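Local coordinates for ribonucleoside-diphosphate reductase, alpha chain (Actinobacillus ureae ATCC 25976, PDB 6DQX), which forms the catalytic alpha subunit of a class Id ribonucleotide reductase, which probably converts ribonucleoside diphosphates to deoxyribonucleotides, at residues Leu39-Gly44 against Ser421-Ser426; Tyr45-Thr50 against Phe95-Gly100; Ser89-Asn94 against Tyr314-Val319; Ser104-Tyr109 against Asp334-Phe339; Leu292-Leu297 against Ala415-Ser420. One frame throughout, in Å; residues are numbered along the deposited sequence.

Contact 1: residues Leu39-Gly44 against Ser421-Ser426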
# COMPACT_ATOMS: atom_id res chain seq x y z
N LEU A 39 32.49 4.52 18.29
CA LEU A 39 32.37 3.73 17.05
C LEU A 39 30.93 3.43 16.72
O LEU A 39 30.49 3.59 15.56
CB LEU A 39 33.14 2.39 17.13
CG LEU A 39 34.47 2.37 16.40
CD1 LEU A 39 35.37 3.48 16.91
CD2 LEU A 39 35.13 1.01 16.57
N PHE A 40 30.18 2.99 17.72
CA PHE A 40 28.76 2.69 17.54
C PHE A 40 28.02 3.91 17.01
O PHE A 40 27.27 3.83 16.04
CB PHE A 40 28.15 2.22 18.86
CG PHE A 40 26.75 1.65 18.71
CD1 PHE A 40 26.55 0.34 18.29
CD2 PHE A 40 25.63 2.44 18.96
CE1 PHE A 40 25.27 -0.19 18.14
CE2 PHE A 40 24.34 1.92 18.82
CZ PHE A 40 24.16 0.60 18.41
N LEU A 41 28.26 5.07 17.62
CA LEU A 41 27.59 6.30 17.21
C LEU A 41 28.00 6.76 15.80
O LEU A 41 27.15 7.18 15.00
CB LEU A 41 27.90 7.41 18.21
CG LEU A 41 27.23 7.27 19.58
CD1 LEU A 41 27.79 8.32 20.53
CD2 LEU A 41 25.71 7.41 19.47
N GLN A 42 29.29 6.68 15.50
CA GLN A 42 29.79 7.01 14.15
C GLN A 42 29.15 6.16 13.08
O GLN A 42 28.74 6.67 12.03
CB GLN A 42 31.31 6.85 14.07
CG GLN A 42 32.11 7.96 14.74
CD GLN A 42 33.60 7.66 14.76
OE1 GLN A 42 34.16 7.14 13.78
NE2 GLN A 42 34.26 8.00 15.87
N ARG A 43 29.06 4.86 13.34
CA ARG A 43 28.56 3.91 12.37
C ARG A 43 27.06 3.95 12.19
O ARG A 43 26.57 3.64 11.12
CB ARG A 43 29.00 2.50 12.73
CG ARG A 43 30.49 2.33 12.56
CD ARG A 43 30.97 1.02 13.10
NE ARG A 43 32.32 0.76 12.61
CZ ARG A 43 32.97 -0.40 12.77
NH1 ARG A 43 32.41 -1.42 13.41
NH2 ARG A 43 34.20 -0.52 12.27
N GLY A 44 26.33 4.33 13.25
CA GLY A 44 24.87 4.33 13.24
C GLY A 44 24.20 5.68 13.02
O GLY A 44 23.30 5.79 12.17
N SER A 421 21.43 1.59 26.17
CA SER A 421 22.17 1.09 27.33
C SER A 421 23.62 0.77 26.98
O SER A 421 24.54 1.05 27.75
CB SER A 421 21.49 -0.16 27.91
OG SER A 421 20.38 0.23 28.70
N PHE A 422 23.82 0.19 25.80
CA PHE A 422 25.17 -0.07 25.31
C PHE A 422 25.98 1.24 25.24
O PHE A 422 27.05 1.33 25.82
CB PHE A 422 25.16 -0.75 23.95
CG PHE A 422 26.54 -1.01 23.40
CD1 PHE A 422 27.40 -1.87 24.06
CD2 PHE A 422 26.98 -0.38 22.24
CE1 PHE A 422 28.69 -2.12 23.58
CE2 PHE A 422 28.25 -0.62 21.74
CZ PHE A 422 29.11 -1.49 22.42
N ILE A 423 25.41 2.24 24.57
CA ILE A 423 26.05 3.55 24.38
C ILE A 423 26.44 4.16 25.74
O ILE A 423 27.56 4.65 25.91
CB ILE A 423 25.15 4.51 23.57
CG1 ILE A 423 25.05 4.06 22.10
CG2 ILE A 423 25.63 5.96 23.65
CD1 ILE A 423 23.92 4.70 21.33
N LEU A 424 25.53 4.07 26.70
CA LEU A 424 25.72 4.70 28.02
C LEU A 424 26.37 3.78 29.04
O LEU A 424 25.78 3.42 30.07
CB LEU A 424 24.38 5.28 28.50
CG LEU A 424 24.48 6.36 29.56
CD1 LEU A 424 25.15 7.60 28.99
CD2 LEU A 424 23.10 6.71 30.10
N GLY A 425 27.62 3.41 28.77
CA GLY A 425 28.42 2.65 29.73
C GLY A 425 28.08 1.18 29.85
O GLY A 425 28.41 0.59 30.87
N SER A 426 27.40 0.61 28.85
CA SER A 426 26.94 -0.78 28.91
C SER A 426 26.13 -1.10 30.18
O SER A 426 26.23 -2.18 30.74
CB SER A 426 28.11 -1.77 28.75
OG SER A 426 28.63 -1.65 27.45
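Phe40 and Phe422 both turn CG anti to the backbone N, chi1 -170° for Phe40, and the two rings meet as a T-shaped (edge-to-face) pair. The pair joins two helices of the catalytic subunit: 35-44, near the start of the modelled chain, and the short helix 418-423. The edge of Phe422 is turned toward the face of Phe40. Their planes stand at 73°, and the ring centroids lie 5.5 Å apart. Phe422 CD2 sits over that face, 4.0 Å above the plane and displaced toward the rim.

Ile423 works on the CD2 side of the same ring. Its CG1 branch lies beside its own backbone N and crosses Phe40 at about a right angle. This brings CG1 to 3.6 Å from Phe40 CD2. The branch ends at CD1, which also meets Leu41. The bond from CA to CB of Leu41 does not aim at the partner helix, but the CD2 methyl swings nearer.

No hydrogen bond links the two segments, so apolar packing carries the contact. Ile423 and Leu41 form its buried part, and the two phenylalanines stay partly exposed. Trp32 also packs on Ile423, and the carbonyl O of Ile423 is hydrogen-bonded to Ser37 OG. The last touch joins two buried residues, methyl on methyl: Leu41 CD2 lies 3.7 Å from Ile423 CD1.

Contact 2: residues Tyr45-Thr50 against Phe95-Gly100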
# COMPACT_ATOMS: atom_id res chain seq x y z
N TYR A 45 24.59 6.69 13.79
CA TYR A 45 23.77 7.91 13.96
C TYR A 45 24.35 9.21 13.47
O TYR A 45 23.59 10.10 13.10
CB TYR A 45 23.38 8.12 15.43
CG TYR A 45 22.78 6.92 16.15
CD1 TYR A 45 22.07 5.93 15.46
CD2 TYR A 45 22.89 6.80 17.53
CE1 TYR A 45 21.54 4.83 16.13
CE2 TYR A 45 22.34 5.72 18.20
CZ TYR A 45 21.68 4.74 17.50
OH TYR A 45 21.15 3.66 18.16
N LEU A 46 25.67 9.35 13.49
CA LEU A 46 26.31 10.64 13.21
C LEU A 46 26.58 10.77 11.72
O LEU A 46 26.99 9.80 11.08
CB LEU A 46 27.64 10.76 13.95
CG LEU A 46 27.54 10.69 15.48
CD1 LEU A 46 28.92 10.66 16.07
CD2 LEU A 46 26.74 11.87 16.01
N LEU A 47 26.38 11.97 11.20
CA LEU A 47 26.78 12.28 9.83
C LEU A 47 28.31 12.26 9.74
O LEU A 47 29.00 12.65 10.68
CB LEU A 47 26.22 13.63 9.39
CG LEU A 47 24.73 13.55 9.02
CD1 LEU A 47 24.10 14.93 9.02
CD2 LEU A 47 24.52 12.87 7.66
N GLU A 48 28.82 11.77 8.60
CA GLU A 48 30.26 11.79 8.33
C GLU A 48 30.78 13.18 8.63
O GLU A 48 30.16 14.18 8.27
CB GLU A 48 30.53 11.40 6.86
CG GLU A 48 31.96 11.64 6.38
CD GLU A 48 32.22 11.02 5.01
OE1 GLU A 48 32.36 9.78 4.94
OE2 GLU A 48 32.29 11.77 4.02
N GLY A 49 31.89 13.25 9.36
CA GLY A 49 32.49 14.52 9.74
C GLY A 49 31.89 15.25 10.94
O GLY A 49 32.18 16.43 11.14
N THR A 50 31.03 14.59 11.72
CA THR A 50 30.55 15.12 13.02
C THR A 50 30.99 14.11 14.09
O THR A 50 30.72 12.92 13.95
CB THR A 50 29.01 15.30 13.05
OG1 THR A 50 28.62 16.31 12.11
CG2 THR A 50 28.53 15.74 14.45
N PHE A 95 17.74 15.40 15.57
CA PHE A 95 17.38 16.63 16.30
C PHE A 95 18.23 17.83 15.88
O PHE A 95 19.46 17.75 15.85
CB PHE A 95 17.48 16.43 17.82
CG PHE A 95 17.10 17.65 18.62
CD1 PHE A 95 15.80 18.12 18.61
CD2 PHE A 95 18.05 18.35 19.36
CE1 PHE A 95 15.44 19.26 19.33
CE2 PHE A 95 17.70 19.50 20.07
CZ PHE A 95 16.40 19.93 20.09
N GLY A 96 17.57 18.96 15.58
CA GLY A 96 18.25 20.15 15.12
C GLY A 96 18.76 20.10 13.68
O GLY A 96 19.34 21.07 13.21
N LEU A 97 18.54 19.00 12.97
CA LEU A 97 18.97 18.84 11.57
C LEU A 97 17.76 18.81 10.62
O LEU A 97 16.62 18.64 11.04
CB LEU A 97 19.77 17.55 11.41
CG LEU A 97 20.95 17.29 12.35
CD1 LEU A 97 21.61 15.96 12.04
CD2 LEU A 97 21.96 18.42 12.29
N ASP A 98 18.02 18.97 9.32
CA ASP A 98 16.94 18.92 8.32
C ASP A 98 16.32 17.53 8.16
O ASP A 98 15.10 17.41 8.04
CB ASP A 98 17.46 19.40 6.96
CG ASP A 98 17.80 20.87 6.96
OD1 ASP A 98 17.29 21.61 7.84
OD2 ASP A 98 18.57 21.31 6.08
N ARG A 99 17.16 16.50 8.18
CA ARG A 99 16.69 15.15 7.89
C ARG A 99 15.76 14.59 8.97
O ARG A 99 15.82 15.00 10.14
CB ARG A 99 17.87 14.19 7.68
CG ARG A 99 18.76 13.91 8.89
CD ARG A 99 19.74 12.79 8.59
NE ARG A 99 20.50 12.37 9.76
CZ ARG A 99 21.44 11.42 9.76
NH1 ARG A 99 21.75 10.76 8.64
NH2 ARG A 99 22.08 11.11 10.89
N GLY A 100 14.89 13.67 8.55
CA GLY A 100 14.12 12.82 9.47
C GLY A 100 13.22 13.53 10.45
O GLY A 100 12.81 14.69 10.26
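Tyr45 meets Arg99 through its backbone, with its carbonyl O 2.9 Å from Arg99 NH2. This oxygen lies at the edge of the guanidinium, near its plane. The tyrosine ring leads away from the 95-100 loop and packs on Ser89 and Ser93 of helix 89-94, and on Ser419 and Ile423 of helix 418-423. Next along the chain, Leu46 turns its side chain away, onto Arg55 of helix 52-67.

Leu47 carries most of the first segment's contact. Its CG lies over the centre of the Arg99 guanidinium, 3.9 Å above the plane. From there the two methyls divide the work. CD2 reaches 3.6 Å from Arg99 NH1, on that same face. CD1 meets Leu97 instead, tip to tip, at 4.0 Å from Leu97 CD1.

Arg99 slides past Leu47 in the opposite direction. Its CG sits between the backbone N and the carbonyl carbon, chi1 67°, and from CG to NE the chain runs extended. The charged end is fixed mainly from outside the two segments, because NE is hydrogen-bonded to Ser93 O on helix 89-94. With NE tied there, one face of the guanidinium lies against Leu47.

Beyond Leu47 the chain reverses, and Thr50 N is hydrogen-bonded to Leu47 O at 3.0 Å. The arrangement is a surface contact between the loop joining helices 35-44 and 52-67 and the loop leading from helix 89-94 to strand 105-109. A leucine that opens a type II beta turn, Leu47 to Thr50, covers a guanidinium face.

Contact 3: residues Ser89-Asn94 against Tyr314-Val319. With EDO (1,2-ethanediol), chain F.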
# COMPACT_ATOMS: atom_id res chain seq x y z
N SER A 89 17.57 7.26 19.63
CA SER A 89 18.28 7.24 18.34
C SER A 89 17.73 8.25 17.33
O SER A 89 18.53 8.86 16.64
CB SER A 89 18.40 5.82 17.76
OG SER A 89 17.17 5.27 17.42
N PRO A 90 16.39 8.47 17.25
CA PRO A 90 15.92 9.57 16.39
C PRO A 90 16.44 10.96 16.78
O PRO A 90 16.68 11.79 15.92
CB PRO A 90 14.39 9.49 16.52
CG PRO A 90 14.12 8.06 16.87
CD PRO A 90 15.25 7.71 17.79
N ILE A 91 16.61 11.22 18.08
CA ILE A 91 17.16 12.49 18.54
C ILE A 91 18.64 12.60 18.16
O ILE A 91 19.07 13.63 17.59
CB ILE A 91 16.92 12.65 20.08
CG1 ILE A 91 15.42 12.89 20.31
CG2 ILE A 91 17.79 13.77 20.65
CD1 ILE A 91 14.92 12.70 21.74
N TRP A 92 19.42 11.56 18.43
CA TRP A 92 20.84 11.51 18.03
C TRP A 92 20.94 11.74 16.53
O TRP A 92 21.81 12.49 16.06
CB TRP A 92 21.48 10.16 18.34
CG TRP A 92 22.11 10.04 19.67
CD1 TRP A 92 21.62 9.35 20.76
CD2 TRP A 92 23.36 10.60 20.09
NE1 TRP A 92 22.48 9.47 21.83
CE2 TRP A 92 23.56 10.23 21.44
CE3 TRP A 92 24.33 11.39 19.46
CZ2 TRP A 92 24.68 10.61 22.17
CZ3 TRP A 92 25.46 11.76 20.19
CH2 TRP A 92 25.62 11.37 21.53
N SER A 93 20.06 11.08 15.78
CA SER A 93 20.15 11.13 14.30
C SER A 93 19.72 12.46 13.69
O SER A 93 20.38 12.96 12.75
CB SER A 93 19.36 9.98 13.67
OG SER A 93 19.95 8.74 14.02
N ASN A 94 18.62 13.03 14.20
CA ASN A 94 17.87 14.06 13.50
C ASN A 94 17.62 15.36 14.24
O ASN A 94 17.26 16.34 13.60
CB ASN A 94 16.49 13.49 13.07
CG ASN A 94 16.60 12.15 12.32
OD1 ASN A 94 15.78 11.25 12.52
ND2 ASN A 94 17.64 12.01 11.47
N TYR A 314 12.16 19.24 29.96
CA TYR A 314 12.27 20.46 29.13
C TYR A 314 12.81 20.11 27.76
O TYR A 314 12.29 20.59 26.75
CB TYR A 314 13.18 21.48 29.78
CG TYR A 314 12.55 22.38 30.82
CD1 TYR A 314 11.76 21.87 31.85
CD2 TYR A 314 12.75 23.75 30.77
CE1 TYR A 314 11.21 22.70 32.81
CE2 TYR A 314 12.20 24.60 31.72
CZ TYR A 314 11.44 24.08 32.74
OH TYR A 314 10.93 24.92 33.69
N PHE A 315 13.81 19.23 27.72
CA PHE A 315 14.43 18.84 26.45
C PHE A 315 13.43 18.11 25.57
O PHE A 315 13.33 18.41 24.37
CB PHE A 315 15.67 17.97 26.68
CG PHE A 315 16.28 17.46 25.42
CD1 PHE A 315 16.94 18.34 24.59
CD2 PHE A 315 16.22 16.10 25.07
CE1 PHE A 315 17.52 17.90 23.41
CE2 PHE A 315 16.80 15.65 23.91
CZ PHE A 315 17.48 16.55 23.09
N LEU A 316 12.70 17.16 26.14
CA LEU A 316 11.70 16.41 25.38
C LEU A 316 10.57 17.30 24.87
O LEU A 316 10.07 17.11 23.76
CB LEU A 316 11.18 15.25 26.21
CG LEU A 316 12.21 14.13 26.42
CD1 LEU A 316 11.59 13.01 27.20
CD2 LEU A 316 12.77 13.59 25.10
N ASP A 317 10.22 18.33 25.64
CA ASP A 317 9.22 19.27 25.13
C ASP A 317 9.72 20.04 23.91
O ASP A 317 8.96 20.23 22.98
CB ASP A 317 8.75 20.22 26.21
CG ASP A 317 7.48 20.93 25.83
OD1 ASP A 317 6.48 20.24 25.51
OD2 ASP A 317 7.44 22.18 25.84
N VAL A 318 10.98 20.47 23.89
CA VAL A 318 11.49 21.14 22.67
C VAL A 318 11.66 20.19 21.50
O VAL A 318 11.52 20.60 20.35
CB VAL A 318 12.80 21.92 22.89
CG1 VAL A 318 12.58 22.96 23.92
CG2 VAL A 318 13.98 21.08 23.29
N VAL A 319 11.96 18.91 21.78
CA VAL A 319 11.94 17.89 20.76
C VAL A 319 10.56 17.78 20.10
O VAL A 319 10.45 17.76 18.87
CB VAL A 319 12.43 16.53 21.32
CG1 VAL A 319 12.18 15.41 20.32
CG2 VAL A 319 13.92 16.61 21.69
C1 EDO F . 9.71 25.56 23.26
O1 EDO F . 9.95 24.80 22.07
C2 EDO F . 9.22 24.70 24.40
O2 EDO F . 8.18 23.82 23.97
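Ile91 supplies the whole of its helix's share of this contact, and it meets Phe315, Leu316 and Val319 of helix 308-327. The tight part is built round its two branches. With chi1 -71°, CG1 lies beside the backbone N and CG2 is anti to it. CG2 approaches Phe315 at the ring edge, in plane, 3.7 Å from CZ. On the longer branch CD1 touches two aliphatic side chains. It lies 4.0 Å from Val319 CG2 and 4.1 Å from Leu316 CD2, and the Ile91 side chain crosses each at about a right angle. Val319 CG2 in turn covers one face of the Phe315 ring. All four residues are buried.

The helix segments themselves stay well apart: their axes approach to 12.4 Å and make an angle of 64°. On the looser, partly exposed side of helix 89-94, Ser93 OG bonds to Ser89 O, which also accepts from Ser93 N through its opposite face. On the other helix Asp317 is buried but meets a small solvent molecule. Its OD2 accepts a 2.6 Å hydrogen bond from O2 of an ethanediol, probably a crystallisation additive. Arg344 and Arg407 form salt bridges with it there.

Ile91 and Leu316 both touch Ser293 of strand 288-296. The contact is thus helix-on-helix packing against the sheet, as in the alpha/beta barrel of ribonucleotide reductases.

Contact 4: residues Ser104-Tyr109 against Asp334-Phe339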
# COMPACT_ATOMS: atom_id res chain seq x y z
N SER A 104 9.72 8.68 18.35
CA SER A 104 10.03 7.22 18.54
C SER A 104 8.80 6.29 18.45
O SER A 104 8.93 5.08 18.64
CB SER A 104 10.73 7.02 19.91
OG SER A 104 12.08 7.49 19.83
N CYS A 105 7.64 6.83 18.14
CA CYS A 105 6.47 6.00 17.85
C CYS A 105 5.52 6.77 16.93
O CYS A 105 5.58 8.01 16.83
CB CYS A 105 5.77 5.53 19.15
SG CYS A 105 4.93 6.87 20.04
N PHE A 106 4.62 6.03 16.31
CA PHE A 106 3.60 6.57 15.42
C PHE A 106 2.46 5.54 15.39
O PHE A 106 2.64 4.41 14.90
CB PHE A 106 4.18 6.82 14.03
CG PHE A 106 3.30 7.64 13.13
CD1 PHE A 106 2.13 7.12 12.61
CD2 PHE A 106 3.65 8.95 12.81
CE1 PHE A 106 1.31 7.87 11.79
CE2 PHE A 106 2.83 9.72 11.98
CZ PHE A 106 1.65 9.18 11.48
N GLY A 107 1.32 5.90 15.96
CA GLY A 107 0.21 4.98 16.15
C GLY A 107 -1.06 5.46 15.51
O GLY A 107 -1.57 6.50 15.89
N SER A 108 -1.56 4.70 14.54
CA SER A 108 -2.74 5.09 13.76
C SER A 108 -3.97 4.27 14.12
O SER A 108 -3.88 3.07 14.47
CB SER A 108 -2.49 4.98 12.26
OG SER A 108 -1.25 5.56 11.91
N TYR A 109 -5.11 4.92 14.01
CA TYR A 109 -6.41 4.27 14.11
C TYR A 109 -6.90 4.04 12.68
O TYR A 109 -6.94 4.98 11.89
CB TYR A 109 -7.38 5.17 14.86
CG TYR A 109 -8.79 4.69 14.84
CD1 TYR A 109 -9.24 3.77 15.77
CD2 TYR A 109 -9.68 5.15 13.85
CE1 TYR A 109 -10.56 3.31 15.72
CE2 TYR A 109 -10.97 4.68 13.78
CZ TYR A 109 -11.40 3.78 14.72
OH TYR A 109 -12.71 3.34 14.65
N ASP A 334 -0.59 14.66 8.66
CA ASP A 334 -1.49 15.66 9.28
C ASP A 334 -2.12 15.16 10.60
O ASP A 334 -2.35 15.97 11.50
CB ASP A 334 -2.60 16.15 8.33
CG ASP A 334 -3.41 15.03 7.72
OD1 ASP A 334 -2.80 14.08 7.17
OD2 ASP A 334 -4.66 15.11 7.76
N ARG A 335 -2.38 13.86 10.71
CA ARG A 335 -3.04 13.34 11.92
C ARG A 335 -2.08 13.35 13.09
O ARG A 335 -2.51 13.58 14.22
CB ARG A 335 -3.59 11.92 11.72
CG ARG A 335 -4.70 11.86 10.67
CD ARG A 335 -5.61 10.67 10.85
NE ARG A 335 -4.91 9.43 10.55
CZ ARG A 335 -5.48 8.23 10.44
NH1 ARG A 335 -6.77 8.07 10.66
NH2 ARG A 335 -4.74 7.17 10.15
N ALA A 336 -0.80 13.08 12.82
CA ALA A 336 0.25 13.12 13.84
C ALA A 336 0.60 14.56 14.22
O ALA A 336 0.84 14.87 15.39
CB ALA A 336 1.48 12.39 13.38
N HIS A 337 0.66 15.42 13.22
CA HIS A 337 0.88 16.86 13.48
C HIS A 337 -0.18 17.40 14.43
O HIS A 337 0.17 18.10 15.41
CB HIS A 337 0.88 17.64 12.17
CG HIS A 337 0.95 19.12 12.36
ND1 HIS A 337 2.13 19.78 12.58
CD2 HIS A 337 -0.02 20.06 12.40
CE1 HIS A 337 1.89 21.07 12.74
NE2 HIS A 337 0.60 21.26 12.63
N ARG A 338 -1.44 17.05 14.16
CA ARG A 338 -2.57 17.45 14.98
C ARG A 338 -2.40 16.91 16.41
O ARG A 338 -2.51 17.66 17.40
CB ARG A 338 -3.89 16.95 14.39
CG ARG A 338 -5.10 17.31 15.22
CD ARG A 338 -6.38 16.99 14.50
NE ARG A 338 -7.53 17.07 15.38
CZ ARG A 338 -8.14 18.20 15.78
NH1 ARG A 338 -7.72 19.39 15.40
NH2 ARG A 338 -9.18 18.11 16.58
N PHE A 339 -2.12 15.62 16.53
CA PHE A 339 -1.92 15.03 17.84
C PHE A 339 -0.84 15.71 18.64
O PHE A 339 -1.07 16.08 19.80
CB PHE A 339 -1.59 13.52 17.76
CG PHE A 339 -1.41 12.89 19.12
CD1 PHE A 339 -0.19 12.95 19.76
CD2 PHE A 339 -2.48 12.27 19.74
CE1 PHE A 339 -0.01 12.36 21.01
CE2 PHE A 339 -2.33 11.70 21.00
CZ PHE A 339 -1.10 11.75 21.64
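Phe106 on strand 105-109 reaches Ala336 on helix 334-343 with the far part of its ring. CB does not aim at the helix, but with CG anti to the backbone N (chi1 -168°) the ring end comes nearer. CD2 is the first atom to approach, 4.1 Å from Ala336 CB. CE2 comes closest, at 3.3 Å from the same methyl, a tight fit. At the tip, CZ is again near it. One methyl thus serves three ring atoms, and Met127 of helix 114-130 also packs on the ring.

Arg335 makes the polar half. Its chain bends at chi3, -69°, and brings the guanidinium to the end of the strand. NH1 gives Tyr109 O a weak hydrogen bond of 3.3 Å, with an angle of 133° at the hydrogen. NH2 lies 3.8 Å from Ser108 CB. The stronger hold comes from outside, a salt bridge from NH2 to Glu123. The same Glu123 oxygen is hydrogen-bonded to Ser108 OG, so one carboxylate oxygen ties the strand to the helix.

The N-to-C directions of the strand and helix segments make 110°. This is a helix packed across a strand of the alpha/beta barrel of ribonucleotide reductase.

Contact 5: residues Leu292-Leu297 against Ala415-Ser420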
# COMPACT_ATOMS: atom_id res chain seq x y z
N LEU A 292 11.23 10.23 23.26
CA LEU A 292 11.77 9.61 24.45
C LEU A 292 13.21 9.96 24.66
O LEU A 292 13.93 10.30 23.74
CB LEU A 292 11.58 8.10 24.43
CG LEU A 292 12.42 7.18 23.56
CD1 LEU A 292 13.76 6.83 24.21
CD2 LEU A 292 11.68 5.87 23.25
N SER A 293 13.58 9.89 25.93
CA SER A 293 14.95 9.86 26.36
C SER A 293 14.86 9.29 27.78
O SER A 293 13.75 9.11 28.29
CB SER A 293 15.60 11.24 26.30
OG SER A 293 15.92 11.64 24.97
N SER A 294 15.99 8.96 28.37
CA SER A 294 16.00 8.08 29.56
C SER A 294 16.99 8.51 30.63
O SER A 294 18.12 8.93 30.34
CB SER A 294 16.32 6.64 29.16
OG SER A 294 15.64 6.28 27.94
N MET A 295 16.54 8.40 31.87
CA MET A 295 17.40 8.65 33.02
C MET A 295 18.20 7.40 33.38
O MET A 295 17.65 6.32 33.45
CB MET A 295 16.57 9.07 34.23
CG MET A 295 15.90 10.44 34.09
SD MET A 295 16.98 11.85 33.87
CE MET A 295 18.04 11.76 35.31
N ASN A 296 19.49 7.57 33.68
CA ASN A 296 20.36 6.46 34.02
C ASN A 296 20.25 6.24 35.52
O ASN A 296 20.86 6.98 36.31
CB ASN A 296 21.80 6.78 33.67
CG ASN A 296 22.73 5.61 33.84
OD1 ASN A 296 22.34 4.56 34.32
ND2 ASN A 296 24.01 5.81 33.51
N LEU A 297 19.52 5.20 35.90
CA LEU A 297 19.30 4.90 37.32
C LEU A 297 20.55 4.45 38.07
O LEU A 297 20.57 4.50 39.31
CB LEU A 297 18.23 3.84 37.48
CG LEU A 297 16.87 4.17 36.86
CD1 LEU A 297 15.86 3.11 37.22
CD2 LEU A 297 16.34 5.55 37.22
N ALA A 415 10.36 2.46 27.77
CA ALA A 415 10.74 1.79 26.53
C ALA A 415 11.93 0.82 26.69
O ALA A 415 12.70 0.91 27.66
CB ALA A 415 11.08 2.83 25.49
N PRO A 416 12.12 -0.08 25.71
CA PRO A 416 13.33 -0.90 25.70
C PRO A 416 14.53 -0.01 25.39
O PRO A 416 14.37 1.03 24.76
CB PRO A 416 13.07 -1.88 24.53
CG PRO A 416 11.62 -1.76 24.22
CD PRO A 416 11.29 -0.34 24.51
N THR A 417 15.70 -0.36 25.88
CA THR A 417 16.87 0.54 25.70
C THR A 417 18.13 -0.24 25.34
O THR A 417 19.22 0.12 25.78
CB THR A 417 17.15 1.41 26.96
OG1 THR A 417 17.58 0.57 28.02
CG2 THR A 417 15.97 2.22 27.41
N LYS A 418 18.02 -1.29 24.52
CA LYS A 418 19.18 -2.18 24.32
C LYS A 418 20.40 -1.43 23.74
O LYS A 418 21.49 -1.48 24.30
CB LYS A 418 18.82 -3.40 23.46
CG LYS A 418 17.77 -4.32 24.07
CD LYS A 418 18.25 -5.09 25.29
CE LYS A 418 17.10 -5.70 26.09
NZ LYS A 418 16.39 -6.83 25.44
N SER A 419 20.20 -0.67 22.66
CA SER A 419 21.30 0.10 22.07
C SER A 419 21.68 1.29 22.93
O SER A 419 22.87 1.60 23.09
CB SER A 419 20.94 0.55 20.65
OG SER A 419 20.68 -0.60 19.85
N SER A 420 20.67 1.96 23.50
CA SER A 420 20.92 3.12 24.33
C SER A 420 21.72 2.76 25.59
O SER A 420 22.60 3.50 25.98
CB SER A 420 19.61 3.80 24.71
OG SER A 420 18.91 4.20 23.55
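Leu292 and Ala415 meet through methyls, with Leu292 CD2 3.8 Å from Ala415 CB. The leucine has an uncommon shape. Its CG is wedged between the backbone N and the carbonyl carbon, chi1 75°, and chi2 is close to the same value. This folded form sends CD2 out toward the loop that leads into helix 418-423. Ala415 has only its CB to offer, and that CB points at the strand.

Two residues on, Ser294 and Thr417 repeat the approach more loosely. Ser294 keeps OG beside its backbone N, chi1 -41°. That puts the hydroxyl 4.1 Å from Thr417 CG2, so a polar atom faces a methyl. In Thr417, CG2 is anti to the carbonyl carbon and faces the strand, while OG1 lies between the backbone N and the carbonyl carbon and serves Ser430 N and Ser421 OG. Although Thr417 stands at the N-cap of the helix, its side chain makes no capping bond.

Ser293, between the two contacting strand residues, points away. Its OG turns back to Leu292 O at 2.7 Å, a bond that meets the carbonyl from the side, with a C=O...OG angle of 103°.

Strand 288-296 is thus joined to the start of helix 418-423 without a hydrogen bond between the two segments. The chemistry of the contact implies that van der Waals contact sets the fit, while the threonine hydroxyl is spent on other parts of the same chain.

How the contacts relate
Contacts 1 and 5 share helix 418-423, and their centres are about 12 Å apart. Contact 2 lies within the loop closed by contact 1. Its first segment follows directly on helix 35-44, where Leu41 O and Leu46 N, 3.0 Å apart, probably hydrogen-bond. Contacts 2 and 3 also have centres about 12 Å apart, and Phe95 meets Phe315 edge-to-face. Contact 3 touches contact 5 where Ile91 CD1 lies 3.3 Å from Leu292 O. Contacts 4 and 5 use neighbouring strands of one sheet, with Ser104 CB 3.7 Å from Leu292 CD2. The side chain of Phe315 is about 11 Å from that of His65, a magnesium ligand with no metal bound to it in this chain. That of Tyr109 is about 7 Å from a bound magnesium ion.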